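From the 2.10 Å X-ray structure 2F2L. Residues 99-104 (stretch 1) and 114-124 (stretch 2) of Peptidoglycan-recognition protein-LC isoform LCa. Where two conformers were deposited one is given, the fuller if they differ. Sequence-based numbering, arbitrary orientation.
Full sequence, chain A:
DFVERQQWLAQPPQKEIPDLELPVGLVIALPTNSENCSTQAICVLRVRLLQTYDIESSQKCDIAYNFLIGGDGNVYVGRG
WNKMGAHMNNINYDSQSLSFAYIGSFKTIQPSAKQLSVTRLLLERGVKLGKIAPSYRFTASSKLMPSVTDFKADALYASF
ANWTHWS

Stretch 1 99-104: SFAYIG
Stretch 2, residues 114-124: KQLSVTRLLLE

A buried strand packs nearly antiparallel against one face of a helix through two alternate aromatic side chains, one purely apolar and the other ending in a hydrogen bond. Strand 99-102 (phi near -105°, psi 114 to 135°) and helix 114-124 (phi/psi near -63/-42°) run at 167°, their axes 11.0 Å apart at closest approach. Register is set by CA-CA distances of 8.4 Å for Phe100-Thr119 and 7.8 Å for Tyr102-Gln115. Strand alternation turns Phe100 and Tyr102 toward the helix, while Ser99 and Ala101 stay out of reach; on the helix, Gln115, Thr119 and Leu122 point toward the strand.

Phe100 (chi1 m, chi2 -5°) lays a ring face under Leu122 (t, p), whose CD2 sits 3.5 Å from the Phe100 ring centroid, a CH-pi contact. Leu123 (m, t) starts sideways but brings CD2 to 3.5 Å from Phe100 CE2.

Tyr102 (m, chi2 -95°) reaches along the helix so that its OH donates to Thr119 OG1 at 2.6 Å. Thr119 (m) in turn donates OG1 to Gln115 O at 2.7 Å, so one small hydroxyl both accepts and donates, satisfying buried polarity. Gln115 (m, t, chi3 -46°) places NE2 4.1 Å from Tyr102 CD1, packing rather than hydrogen bonding across the stretches; NE2 is hydrogen-bonded elsewhere in the structure, so this polar end can be buried here. Together the stretches bury 345 Å².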

# COMPACT_ATOMS: atom_id res chain seq x y z
N SER A 99 -12.50 -15.11 -2.98
CA SER A 99 -11.18 -15.67 -2.69
C SER A 99 -10.65 -15.22 -1.33
O SER A 99 -10.76 -14.04 -0.96
CB SER A 99 -10.17 -15.30 -3.77
OG SER A 99 -10.07 -13.89 -3.97
N PHE A 100 -10.13 -16.19 -0.57
CA PHE A 100 -9.41 -15.94 0.67
C PHE A 100 -7.98 -16.35 0.40
O PHE A 100 -7.70 -17.52 0.17
CB PHE A 100 -9.91 -16.80 1.86
CG PHE A 100 -11.32 -16.53 2.31
CD1 PHE A 100 -12.09 -15.52 1.78
CD2 PHE A 100 -11.87 -17.33 3.30
CE1 PHE A 100 -13.39 -15.30 2.24
CE2 PHE A 100 -13.16 -17.12 3.75
CZ PHE A 100 -13.92 -16.11 3.22
N ALA A 101 -7.06 -15.38 0.41
CA ALA A 101 -5.65 -15.67 0.23
C ALA A 101 -4.97 -15.76 1.60
O ALA A 101 -5.20 -14.91 2.47
CB ALA A 101 -4.99 -14.61 -0.60
N TYR A 102 -4.13 -16.77 1.78
CA TYR A 102 -3.45 -16.99 3.04
C TYR A 102 -2.03 -16.45 2.87
O TYR A 102 -1.32 -16.85 1.97
CB TYR A 102 -3.54 -18.49 3.43
CG TYR A 102 -4.96 -18.80 3.83
CD1 TYR A 102 -5.35 -18.76 5.16
CD2 TYR A 102 -5.96 -18.98 2.87
CE1 TYR A 102 -6.67 -18.98 5.54
CE2 TYR A 102 -7.28 -19.18 3.23
CZ TYR A 102 -7.64 -19.19 4.57
OH TYR A 102 -8.96 -19.37 4.93
N ILE A 103 -1.66 -15.51 3.73
CA ILE A 103 -0.36 -14.84 3.59
C ILE A 103 0.76 -15.78 4.03
O ILE A 103 0.88 -16.11 5.20
CB ILE A 103 -0.28 -13.53 4.36
CG1 ILE A 103 -1.40 -12.59 3.90
CG2 ILE A 103 1.10 -12.88 4.18
CD1 ILE A 103 -1.61 -11.41 4.78
N GLY A 104 1.57 -16.19 3.06
CA GLY A 104 2.63 -17.16 3.30
C GLY A 104 2.75 -18.15 2.17
O GLY A 104 2.15 -17.99 1.12
N LYS A 114 -4.54 -19.30 14.43
CA LYS A 114 -5.24 -18.03 14.25
C LYS A 114 -5.82 -17.93 12.84
O LYS A 114 -6.99 -17.59 12.66
CB LYS A 114 -4.28 -16.86 14.48
CG LYS A 114 -3.64 -16.78 15.86
CD LYS A 114 -2.39 -15.90 15.80
CE LYS A 114 -1.86 -15.53 17.17
NZ LYS A 114 -0.70 -14.60 17.06
N GLN A 115 -5.00 -18.24 11.84
CA GLN A 115 -5.42 -18.19 10.44
C GLN A 115 -6.65 -19.07 10.18
O GLN A 115 -7.57 -18.70 9.44
CB GLN A 115 -4.28 -18.62 9.50
CG GLN A 115 -3.40 -17.48 9.03
CD GLN A 115 -2.26 -17.92 8.14
OE1 GLN A 115 -1.56 -18.87 8.44
NE2 GLN A 115 -2.03 -17.18 7.05
N LEU A 116 -6.66 -20.25 10.80
CA LEU A 116 -7.73 -21.22 10.63
C LEU A 116 -8.98 -20.81 11.38
O LEU A 116 -10.08 -20.92 10.85
CB LEU A 116 -7.28 -22.59 11.12
CG LEU A 116 -6.02 -23.18 10.48
CD1 LEU A 116 -5.63 -24.47 11.17
CD2 LEU A 116 -6.23 -23.39 8.97
N SER A 117 -8.84 -20.35 12.63
CA SER A 117 -10.02 -19.94 13.39
C SER A 117 -10.72 -18.71 12.80
O SER A 117 -11.95 -18.65 12.78
CB SER A 117 -9.68 -19.71 14.86
OG SER A 117 -8.56 -18.86 14.98
N VAL A 118 -9.96 -17.73 12.31
CA VAL A 118 -10.59 -16.51 11.77
C VAL A 118 -11.30 -16.79 10.43
O VAL A 118 -12.26 -16.10 10.07
CB VAL A 118 -9.62 -15.30 11.65
CG1 VAL A 118 -8.70 -15.45 10.46
CG2 VAL A 118 -10.42 -14.00 11.56
N THR A 119 -10.82 -17.80 9.70
CA THR A 119 -11.50 -18.28 8.51
C THR A 119 -12.92 -18.72 8.80
O THR A 119 -13.81 -18.46 8.01
CB THR A 119 -10.74 -19.46 7.88
OG1 THR A 119 -9.42 -19.04 7.51
CG2 THR A 119 -11.46 -19.99 6.66
N ARG A 120 -13.12 -19.42 9.93
CA ARG A 120 -14.47 -19.81 10.36
C ARG A 120 -15.36 -18.58 10.59
O ARG A 120 -16.50 -18.53 10.12
CB ARG A 120 -14.41 -20.63 11.65
CG ARG A 120 -13.69 -21.97 11.54
CD ARG A 120 -13.72 -22.69 12.88
NE ARG A 120 -13.37 -24.10 12.77
CZ ARG A 120 -12.22 -24.66 13.16
NH1 ARG A 120 -11.24 -23.93 13.70
NH2 ARG A 120 -12.06 -25.98 13.01
N LEU A 121 -14.84 -17.60 11.34
CA LEU A 121 -15.59 -16.37 11.61
C LEU A 121 -15.85 -15.60 10.30
O LEU A 121 -16.93 -15.05 10.12
CB LEU A 121 -14.87 -15.45 12.61
CG LEU A 121 -14.81 -15.75 14.13
CD1 LEU A 121 -16.02 -16.53 14.66
CD2 LEU A 121 -13.54 -16.47 14.50
N LEU A 122 -14.87 -15.59 9.40
CA LEU A 122 -14.99 -14.86 8.13
C LEU A 122 -16.08 -15.47 7.23
O LEU A 122 -16.90 -14.74 6.69
CB LEU A 122 -13.65 -14.79 7.36
CG LEU A 122 -13.66 -13.91 6.11
CD1 LEU A 122 -14.04 -12.46 6.45
CD2 LEU A 122 -12.32 -13.95 5.39
N LEU A 123 -16.08 -16.79 7.10
CA LEU A 123 -17.14 -17.51 6.39
C LEU A 123 -18.54 -17.29 7.00
O LEU A 123 -19.52 -17.07 6.26
CB LEU A 123 -16.83 -19.00 6.34
CG LEU A 123 -15.61 -19.46 5.53
CD1 LEU A 123 -15.26 -20.89 5.90
CD2 LEU A 123 -15.85 -19.35 4.04
N GLU A 124 -18.63 -17.37 8.33
CA GLU A 124 -19.88 -17.09 9.02
C GLU A 124 -20.39 -15.66 8.78
O GLU A 124 -21.59 -15.47 8.54
CB GLU A 124 -19.75 -17.36 10.53
CG GLU A 124 -20.98 -16.89 11.34
CD GLU A 124 -20.84 -17.09 12.85
OE1 GLU A 124 -19.70 -17.03 13.37
OE2 GLU A 124 -21.89 -17.29 13.51